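PixA inclusion body protein (Burkholderia cenocepacia, PDB 4LZK) is of unknown function and belongs to the PixA family, named after a bacterial inclusion body protein. Local coordinates at residues C[112-117]-C[146-151]; C[17-22]-C[79-84]; C[100-105]-C[158-163]. All coordinates share one frame; numbering follows the deposited sequence.

Interaction 1. Residues C[112-117]-C[146-151]; sequences APFTAV and FESVAK
The ring of Phe-114 lies flat against the side chain of Ser-148: CB of Ser-148 stands over the middle of one face, 3.4 Å from the ring centroid and only 6° off its normal, a close CH-pi contact. Phe-114 gets there with CG anti to its own carbonyl carbon (chi1 -78°), and the same ring presents its CD2 edge to Phe-146 O, 3.6 Å away. While CB of Ser-148 serves the ring, its hydroxyl does something else. OG, anti to the backbone N (chi1 -177°), donates to Ala-112 O at 2.7 Å, reaching that oxygen from above the carbonyl plane. Ala-112 N in turn bonds to Val-149 O at 3.0 Å, so one residue of the loop is gripped through both its N-H and its C=O.

Further on, CB of Ala-116 packs against CE2 of Phe-146 at 3.8 Å, at an oblique angle to the ring. On the other face of the sheet the carboxylate of Glu-147 passes the CG2 methyl of Val-117. A water sits beside Thr-115, donating to Pro-113 O and Glu-147 O and accepting from Thr-115 OG1, joining the loop at Pro-113 to the Thr-115/Glu-147 pair. Lys-151 closes the far end, its CG near Ala-112 N and its NZ bonded to Gln-109.

Thr-115 and Glu-147 form an antiparallel hydrogen-bonded pair, with Glu-147 N to Thr-115 O at 2.8 Å; Ala-116 and Phe-146 form the non-hydrogen-bonded pair beside it. Within this chain 115-120 is the outermost strand, antiparallel to 142-149, of a mixed five-stranded sheet.

Interaction 2. Residues C[17-22]-C[79-84]; sequences AQSIQI and GDKVSL
Residues 17-22 and 79-84 run parallel in step, Ser-19 beside Lys-81 through to Ile-22 beside Leu-84, with the short strand axes 4.6 Å apart and 20° from aligned. The backbone ladder is that of a parallel pair: Gln-18 O accepts from Lys-81 N, Ile-20 N gives to Lys-81 O at 2.9 Å, Ile-20 O receives a weak bond from Ser-83 N, and Ile-22 N gives to Ser-83 O at 2.7 Å.

Before the ladder starts, a side chain takes over. Asp-80 OD1 accepts from Gln-18 N at 3.0 Å, a fairly straight bond (165° at the hydrogen) that comes down on the carboxylate from well above its plane. CG of Asp-80 is anti to its carbonyl carbon (chi1 -69°), and the side chains of Asp-80 and Gln-18 lie side by side, pointing the same way. Its other oxygen, Asp-80 OD2, is bonded to Asn-77, so both oxygens are engaged. Next to it, CB of Ala-17 rests on Gly-79 O at 3.3 Å.

On the buried face the isoleucines lean obliquely over the neighbouring strand. CD1 of Ile-20 touches CB of Asp-80, CD1 of Ile-22 reaches CB of Val-82, and the CG2 methyl of Ile-22 meets CD1 of Leu-84 at 3.5 Å. The opposite face carries Ser-19, whose OG lies 3.6 Å from CE of Lys-81, together with Gln-21 and Ser-83.

Strand 72-76 packs on the isoleucine face through Leu-72, Leu-74 and Leu-76. Within the sheet, strand 53-57 flanks 19-26 and strand 142-149 flanks 81-88, while Gln-21 touches Asn-29 of a second subunit.

Interaction 3. Residues C[100-105]-C[158-163]; sequences YHVQQY and LATSFA
Tyr-100 and His-101 both face Ser-161, which makes a classic beta bulge: Ser-161 O accepts from Tyr-100 N at 3.0 Å and, more weakly, from His-101 N at 3.4 Å. CG of Tyr-100 sits between its backbone N and carbonyl carbon (chi1 63°), and the ring lies over CB of Ser-161, whose distance to the centroid is 4.0 Å in a CH-pi contact 27° off the normal. At the ring's edge, near its plane, CE1 of Tyr-100 comes 3.5 Å from C of Phe-162. The phenol OH is bonded to Ala-42 O.

Beyond the bulge the strands return to regular antiparallel pairing, strand 96-105 lying beside 154-167 in the second sheet of the protein. Ser-161 N bonds to His-101 O, and Gln-103 and Ala-159 exchange two bonds, the shorter being Ala-159 N to Gln-103 O at 2.7 Å. Between these pairs Val-102 and Thr-160 lie side by side pointing the same way, CG2 to OG1 3.9 Å, while OG1 is bonded to the indole NE1 of Trp-182.

On the other face a water lies within hydrogen-bonding distance of Ala-159 O, Gln-103 OE1 and Ser-161 OG, 3.1 Å from Ala-159 O. CB of Ala-159 meets CD1 of Tyr-105 at 4.1 Å. A third subunit reaches this side: its Lys-15 bonds to Tyr-105 O and makes a cation-pi contact with the ring, and its Ile-11 O takes a hydrogen bond from Gln-103 NE2.

How the interactions relate
Interactions 1 and 2 belong to one sheet, their centres about 9 Å apart, because strands 81-88 and 142-149 are neighbours in it: Ala-150 N meets Asp-80 O at 2.8 Å and Phe-146 N meets Leu-84 O at 2.9 Å, both probable hydrogen bonds. Interaction 3 lies in the other sheet, and side chains of the two sheets pack against each other. Phe-114 CD1 packs on Val-102 CG1 at 3.6 Å, linking it to interaction 1, while Leu-84 CD2 touches Thr-160 OG1 at 3.9 Å, linking it to interaction 2 although their centres are about 17 Å apart. Along the chain, interaction 1 is nested inside the loop that interaction 3 closes, and interaction 2 precedes both.

Interaction 1. Residues C[112-117]-C[146-151]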
loop_
_atom_site.group_PDB
_atom_site.type_symbol
_atom_site.label_atom_id
_atom_site.label_comp_id
_atom_site.label_asym_id
_atom_site.label_seq_id
_atom_site.Cartn_x
_atom_site.Cartn_y
_atom_site.Cartn_z
ATOM N N ALA C 112 -0.207 1.615 -28.672
ATOM C CA ALA C 112 0.045 2.295 -29.931
ATOM C C ALA C 112 0.785 3.549 -29.600
ATOM O O ALA C 112 0.794 3.917 -28.409
ATOM C CB ALA C 112 -1.220 2.624 -30.589
ATOM N N PRO C 113 1.498 4.136 -30.563
ATOM C CA PRO C 113 2.095 5.453 -30.323
ATOM C C PRO C 113 0.948 6.454 -29.926
ATOM O O PRO C 113 -0.202 6.313 -30.380
ATOM C CB PRO C 113 2.676 5.839 -31.679
ATOM C CG PRO C 113 2.886 4.553 -32.383
ATOM C CD PRO C 113 1.902 3.575 -31.879
ATOM N N PHE C 114 1.255 7.393 -29.069
ATOM C CA PHE C 114 0.263 8.269 -28.489
ATOM C C PHE C 114 -0.075 9.440 -29.371
ATOM O O PHE C 114 0.756 9.910 -30.127
ATOM C CB PHE C 114 0.746 8.797 -27.109
ATOM C CG PHE C 114 0.578 7.775 -25.992
ATOM C CD1 PHE C 114 1.353 6.643 -25.966
ATOM C CD2 PHE C 114 -0.402 7.960 -25.001
ATOM C CE1 PHE C 114 1.148 5.719 -24.983
ATOM C CE2 PHE C 114 -0.556 7.069 -23.992
ATOM C CZ PHE C 114 0.237 5.928 -23.985
ATOM N N THR C 115 -1.278 9.951 -29.227
ATOM C CA THR C 115 -1.690 11.099 -30.029
ATOM C C THR C 115 -2.094 12.229 -29.064
ATOM O O THR C 115 -2.888 12.031 -28.168
ATOM C CB THR C 115 -2.870 10.736 -30.907
ATOM O OG1 THR C 115 -2.546 9.612 -31.740
ATOM C CG2 THR C 115 -3.315 11.924 -31.718
ATOM N N ALA C 116 -1.534 13.394 -29.291
ATOM C CA ALA C 116 -1.883 14.594 -28.567
ATOM C C ALA C 116 -3.187 15.115 -29.056
ATOM O O ALA C 116 -3.381 15.274 -30.271
ATOM C CB ALA C 116 -0.819 15.659 -28.734
ATOM N N VAL C 117 -4.096 15.396 -28.157
ATOM C CA VAL C 117 -5.395 15.941 -28.505
ATOM C C VAL C 117 -5.683 17.182 -27.660
ATOM O O VAL C 117 -5.534 17.182 -26.442
ATOM C CB VAL C 117 -6.453 14.880 -28.225
ATOM C CG1 VAL C 117 -7.856 15.444 -28.327
ATOM C CG2 VAL C 117 -6.255 13.668 -29.132
ATOM N N PHE C 146 -3.006 12.874 -24.022
ATOM C CA PHE C 146 -2.212 12.020 -24.902
ATOM C C PHE C 146 -2.937 10.686 -24.946
ATOM O O PHE C 146 -3.091 10.034 -23.899
ATOM C CB PHE C 146 -0.806 11.961 -24.368
ATOM C CG PHE C 146 -0.042 13.268 -24.588
ATOM C CD1 PHE C 146 -0.228 14.337 -23.691
ATOM C CD2 PHE C 146 0.788 13.444 -25.632
ATOM C CE1 PHE C 146 0.418 15.555 -23.898
ATOM C CE2 PHE C 146 1.480 14.658 -25.828
ATOM C CZ PHE C 146 1.250 15.722 -24.946
ATOM N N GLU C 147 -3.528 10.334 -26.069
ATOM C CA GLU C 147 -4.414 9.155 -26.109
ATOM C C GLU C 147 -3.704 7.970 -26.797
ATOM O O GLU C 147 -2.953 8.149 -27.774
ATOM C CB GLU C 147 -5.682 9.470 -26.871
ATOM C CG GLU C 147 -6.527 10.581 -26.228
ATOM C CD GLU C 147 -7.842 10.898 -27.020
ATOM O OE1 GLU C 147 -8.007 10.502 -28.193
ATOM O OE2 GLU C 147 -8.717 11.599 -26.470
ATOM N N SER C 148 -3.970 6.776 -26.349
ATOM C CA SER C 148 -3.544 5.594 -27.051
ATOM C C SER C 148 -4.519 4.461 -26.811
ATOM O O SER C 148 -5.578 4.646 -26.262
ATOM C CB SER C 148 -2.138 5.251 -26.592
ATOM O OG SER C 148 -1.612 4.124 -27.289
ATOM N N VAL C 149 -4.145 3.240 -27.229
ATOM C CA VAL C 149 -4.963 2.073 -27.008
ATOM C C VAL C 149 -3.956 0.925 -26.783
ATOM O O VAL C 149 -2.858 0.935 -27.346
ATOM C CB VAL C 149 -5.919 1.789 -28.221
ATOM C CG1 VAL C 149 -5.138 1.345 -29.481
ATOM C CG2 VAL C 149 -6.971 0.741 -27.863
ATOM N N ALA C 150 -4.305 -0.008 -25.922
ATOM C CA ALA C 150 -3.504 -1.216 -25.770
ATOM C C ALA C 150 -3.775 -2.118 -26.971
ATOM O O ALA C 150 -4.936 -2.442 -27.215
ATOM C CB ALA C 150 -3.867 -1.951 -24.477
ATOM N N LYS C 151 -2.751 -2.571 -27.665
ATOM C CA LYS C 151 -2.989 -3.374 -28.860
ATOM C C LYS C 151 -2.196 -4.649 -28.909
ATOM O O LYS C 151 -2.429 -5.456 -29.817
ATOM C CB LYS C 151 -2.768 -2.606 -30.177
ATOM C CG LYS C 151 -1.544 -1.765 -30.218
ATOM C CD LYS C 151 -0.323 -2.541 -30.524
ATOM C CE LYS C 151 0.822 -1.615 -30.983
ATOM N NZ LYS C 151 1.985 -2.543 -31.209
HETATM O O HOH W 1 -2.811 7.206 -30.681
#

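Interaction 2. Residues C[17-22]-C[79-84]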
loop_
_atom_site.group_PDB
_atom_site.type_symbol
_atom_site.label_atom_id
_atom_site.label_comp_id
_atom_site.label_asym_id
_atom_site.label_seq_id
_atom_site.Cartn_x
_atom_site.Cartn_y
_atom_site.Cartn_z
ATOM N N ALA C 17 -14.303 -2.709 -24.740
ATOM C CA ALA C 17 -13.116 -1.921 -24.559
ATOM C C ALA C 17 -13.422 -0.788 -23.580
ATOM O O ALA C 17 -14.393 -0.065 -23.781
ATOM C CB ALA C 17 -12.653 -1.394 -25.904
ATOM N N GLN C 18 -12.622 -0.673 -22.503
ATOM C CA GLN C 18 -12.752 0.443 -21.534
ATOM C C GLN C 18 -11.958 1.678 -22.010
ATOM O O GLN C 18 -11.121 1.597 -22.929
ATOM C CB GLN C 18 -12.261 -0.031 -20.154
ATOM C CG GLN C 18 -12.932 -1.289 -19.609
ATOM C CD GLN C 18 -14.429 -1.081 -19.354
ATOM O OE1 GLN C 18 -14.812 -0.138 -18.729
ATOM N NE2 GLN C 18 -15.255 -1.958 -19.871
ATOM N N SER C 19 -12.303 2.847 -21.485
ATOM C CA SER C 19 -11.564 4.090 -21.690
ATOM C C SER C 19 -11.096 4.590 -20.325
ATOM O O SER C 19 -11.904 5.005 -19.524
ATOM C CB SER C 19 -12.451 5.143 -22.257
ATOM O OG SER C 19 -13.057 4.608 -23.387
ATOM N N ILE C 20 -9.804 4.505 -20.089
ATOM C CA ILE C 20 -9.203 4.736 -18.810
ATOM C C ILE C 20 -8.549 6.119 -18.836
ATOM O O ILE C 20 -7.861 6.464 -19.736
ATOM C CB ILE C 20 -8.105 3.712 -18.602
ATOM C CG1 ILE C 20 -8.721 2.313 -18.689
ATOM C CG2 ILE C 20 -7.481 3.944 -17.243
ATOM C CD1 ILE C 20 -7.625 1.279 -18.957
ATOM N N GLN C 21 -8.860 6.929 -17.867
ATOM C CA GLN C 21 -8.210 8.183 -17.749
ATOM C C GLN C 21 -7.058 8.091 -16.773
ATOM O O GLN C 21 -7.201 7.570 -15.646
ATOM C CB GLN C 21 -9.233 9.214 -17.226
ATOM C CG GLN C 21 -10.484 9.462 -18.059
ATOM C CD GLN C 21 -11.582 10.105 -17.178
ATOM O OE1 GLN C 21 -12.060 9.487 -16.184
ATOM N NE2 GLN C 21 -12.001 11.266 -17.537
ATOM N N ILE C 22 -5.916 8.689 -17.147
ATOM C CA ILE C 22 -4.782 8.585 -16.316
ATOM C C ILE C 22 -4.306 10.010 -16.021
ATOM O O ILE C 22 -4.231 10.765 -16.935
ATOM C CB ILE C 22 -3.617 7.746 -16.956
ATOM C CG1 ILE C 22 -4.018 6.306 -17.302
ATOM C CG2 ILE C 22 -2.398 7.779 -16.068
ATOM C CD1 ILE C 22 -2.975 5.640 -18.212
ATOM N N GLY C 79 -7.233 -3.786 -26.120
ATOM C CA GLY C 79 -8.455 -3.124 -26.493
ATOM C C GLY C 79 -8.759 -1.829 -25.744
ATOM O O GLY C 79 -9.393 -0.953 -26.289
ATOM N N ASP C 80 -8.329 -1.723 -24.480
ATOM C CA ASP C 80 -8.628 -0.583 -23.641
ATOM C C ASP C 80 -7.902 0.632 -24.187
ATOM O O ASP C 80 -6.714 0.557 -24.556
ATOM C CB ASP C 80 -8.214 -0.843 -22.191
ATOM C CG ASP C 80 -9.119 -1.945 -21.493
ATOM O OD1 ASP C 80 -10.131 -2.387 -22.158
ATOM O OD2 ASP C 80 -8.786 -2.381 -20.340
ATOM N N LYS C 81 -8.638 1.742 -24.232
ATOM C CA LYS C 81 -8.106 3.028 -24.552
ATOM C C LYS C 81 -7.536 3.718 -23.299
ATOM O O LYS C 81 -8.025 3.498 -22.199
ATOM C CB LYS C 81 -9.225 3.903 -25.121
ATOM C CG LYS C 81 -9.973 3.148 -26.226
ATOM C CD LYS C 81 -10.771 4.037 -27.190
ATOM C CE LYS C 81 -12.275 4.141 -26.842
ATOM N NZ LYS C 81 -12.883 5.359 -27.477
ATOM N N VAL C 82 -6.510 4.541 -23.467
ATOM C CA VAL C 82 -5.965 5.287 -22.297
ATOM C C VAL C 82 -5.824 6.747 -22.693
ATOM O O VAL C 82 -5.778 7.046 -23.904
ATOM C CB VAL C 82 -4.657 4.755 -21.766
ATOM C CG1 VAL C 82 -4.810 3.349 -21.219
ATOM C CG2 VAL C 82 -3.561 4.817 -22.840
ATOM N N SER C 83 -5.947 7.637 -21.733
ATOM C CA SER C 83 -5.829 9.056 -22.018
ATOM C C SER C 83 -5.071 9.618 -20.842
ATOM O O SER C 83 -5.532 9.491 -19.696
ATOM C CB SER C 83 -7.196 9.719 -22.155
ATOM O OG SER C 83 -7.017 11.158 -22.367
ATOM N N LEU C 84 -3.901 10.209 -21.130
ATOM C CA LEU C 84 -2.928 10.613 -20.136
ATOM C C LEU C 84 -2.842 12.139 -20.117
ATOM O O LEU C 84 -2.705 12.764 -21.182
ATOM C CB LEU C 84 -1.545 10.023 -20.402
ATOM C CG LEU C 84 -0.400 10.543 -19.558
ATOM C CD1 LEU C 84 -0.570 10.026 -18.091
ATOM C CD2 LEU C 84 0.946 10.136 -20.096
#

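Interaction 3. Residues C[100-105]-C[158-163]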
loop_
_atom_site.group_PDB
_atom_site.type_symbol
_atom_site.label_atom_id
_atom_site.label_comp_id
_atom_site.label_asym_id
_atom_site.label_seq_id
_atom_site.Cartn_x
_atom_site.Cartn_y
_atom_site.Cartn_z
ATOM N N TYR C 100 4.647 16.791 -23.191
ATOM C CA TYR C 100 4.761 17.029 -24.637
ATOM C C TYR C 100 5.075 15.789 -25.408
ATOM O O TYR C 100 4.936 15.743 -26.615
ATOM C CB TYR C 100 5.804 18.100 -24.951
ATOM C CG TYR C 100 7.218 17.798 -24.565
ATOM C CD1 TYR C 100 7.692 18.110 -23.284
ATOM C CD2 TYR C 100 8.113 17.263 -25.468
ATOM C CE1 TYR C 100 9.012 17.891 -22.959
ATOM C CE2 TYR C 100 9.447 17.032 -25.158
ATOM C CZ TYR C 100 9.903 17.334 -23.878
ATOM O OH TYR C 100 11.236 17.052 -23.573
ATOM N N HIS C 101 5.370 14.712 -24.731
ATOM C CA HIS C 101 5.638 13.466 -25.458
ATOM C C HIS C 101 5.543 12.177 -24.657
ATOM O O HIS C 101 5.852 12.162 -23.474
ATOM C CB HIS C 101 7.060 13.527 -25.979
ATOM C CG HIS C 101 7.309 12.554 -27.055
ATOM N ND1 HIS C 101 8.419 11.717 -27.079
ATOM C CD2 HIS C 101 6.545 12.213 -28.123
ATOM C CE1 HIS C 101 8.345 10.941 -28.148
ATOM N NE2 HIS C 101 7.211 11.198 -28.776
ATOM N N VAL C 102 5.105 11.088 -25.292
ATOM C CA VAL C 102 5.145 9.759 -24.674
ATOM C C VAL C 102 5.759 8.792 -25.659
ATOM O O VAL C 102 5.445 8.841 -26.868
ATOM C CB VAL C 102 3.723 9.261 -24.273
ATOM C CG1 VAL C 102 3.784 7.922 -23.668
ATOM C CG2 VAL C 102 3.009 10.220 -23.393
ATOM N N GLN C 103 6.634 7.924 -25.194
ATOM C CA GLN C 103 7.278 6.915 -26.028
ATOM C C GLN C 103 7.609 5.644 -25.332
ATOM O O GLN C 103 7.666 5.570 -24.077
ATOM C CB GLN C 103 8.535 7.480 -26.647
ATOM C CG GLN C 103 9.714 7.696 -25.778
ATOM C CD GLN C 103 10.692 8.628 -26.469
ATOM O OE1 GLN C 103 10.480 9.831 -26.467
ATOM N NE2 GLN C 103 11.761 8.075 -27.049
ATOM N N GLN C 104 7.820 4.589 -26.115
ATOM C CA GLN C 104 8.279 3.352 -25.577
ATOM C C GLN C 104 9.660 3.484 -25.042
ATOM O O GLN C 104 10.538 3.988 -25.692
ATOM C CB GLN C 104 8.295 2.274 -26.670
ATOM C CG GLN C 104 8.819 0.893 -26.238
ATOM C CD GLN C 104 8.533 -0.116 -27.298
ATOM O OE1 GLN C 104 8.332 0.243 -28.483
ATOM N NE2 GLN C 104 8.508 -1.383 -26.927
ATOM N N TYR C 105 9.886 2.969 -23.846
ATOM C CA TYR C 105 11.204 2.956 -23.236
ATOM C C TYR C 105 11.790 1.521 -23.260
ATOM O O TYR C 105 12.955 1.354 -23.488
ATOM C CB TYR C 105 11.068 3.502 -21.810
ATOM C CG TYR C 105 12.360 3.672 -21.056
ATOM C CD1 TYR C 105 13.188 4.775 -21.275
ATOM C CD2 TYR C 105 12.764 2.749 -20.093
ATOM C CE1 TYR C 105 14.401 4.917 -20.576
ATOM C CE2 TYR C 105 13.942 2.933 -19.372
ATOM C CZ TYR C 105 14.756 4.011 -19.636
ATOM O OH TYR C 105 15.898 4.192 -18.947
ATOM N N LEU C 158 7.044 2.918 -20.529
ATOM C CA LEU C 158 6.879 4.154 -21.267
ATOM C C LEU C 158 7.624 5.312 -20.642
ATOM O O LEU C 158 7.660 5.424 -19.396
ATOM C CB LEU C 158 5.403 4.487 -21.222
ATOM C CG LEU C 158 4.672 3.296 -21.838
ATOM C CD1 LEU C 158 3.680 2.605 -20.918
ATOM C CD2 LEU C 158 4.103 3.693 -23.157
ATOM N N ALA C 159 8.295 6.154 -21.469
ATOM C CA ALA C 159 8.834 7.372 -21.014
ATOM C C ALA C 159 7.911 8.521 -21.329
ATOM O O ALA C 159 7.529 8.663 -22.498
ATOM C CB ALA C 159 10.186 7.597 -21.672
ATOM N N THR C 160 7.590 9.354 -20.359
ATOM C CA THR C 160 6.739 10.539 -20.594
ATOM C C THR C 160 7.609 11.773 -20.304
ATOM O O THR C 160 8.133 11.912 -19.176
ATOM C CB THR C 160 5.536 10.526 -19.691
ATOM O OG1 THR C 160 4.715 9.338 -19.973
ATOM C CG2 THR C 160 4.737 11.794 -19.879
ATOM N N SER C 161 7.765 12.653 -21.284
ATOM C CA SER C 161 8.553 13.845 -21.154
ATOM C C SER C 161 7.630 15.076 -20.987
ATOM O O SER C 161 6.557 15.141 -21.571
ATOM C CB SER C 161 9.399 14.063 -22.388
ATOM O OG SER C 161 10.237 12.955 -22.573
ATOM N N PHE C 162 8.017 15.983 -20.108
ATOM C CA PHE C 162 7.216 17.136 -19.795
ATOM C C PHE C 162 8.073 18.357 -19.592
ATOM O O PHE C 162 9.245 18.297 -19.248
ATOM C CB PHE C 162 6.351 16.894 -18.560
ATOM C CG PHE C 162 7.110 16.811 -17.245
ATOM C CD1 PHE C 162 7.618 15.584 -16.770
ATOM C CD2 PHE C 162 7.230 17.913 -16.404
ATOM C CE1 PHE C 162 8.254 15.508 -15.576
ATOM C CE2 PHE C 162 7.902 17.807 -15.197
ATOM C CZ PHE C 162 8.387 16.617 -14.782
ATOM N N ALA C 163 7.460 19.506 -19.842
ATOM C CA ALA C 163 8.140 20.793 -19.584
ATOM C C ALA C 163 7.671 21.296 -18.254
ATOM O O ALA C 163 6.469 21.254 -17.941
ATOM C CB ALA C 163 7.797 21.807 -20.667
HETATM O O HOH W 2 8.863 10.976 -24.129
#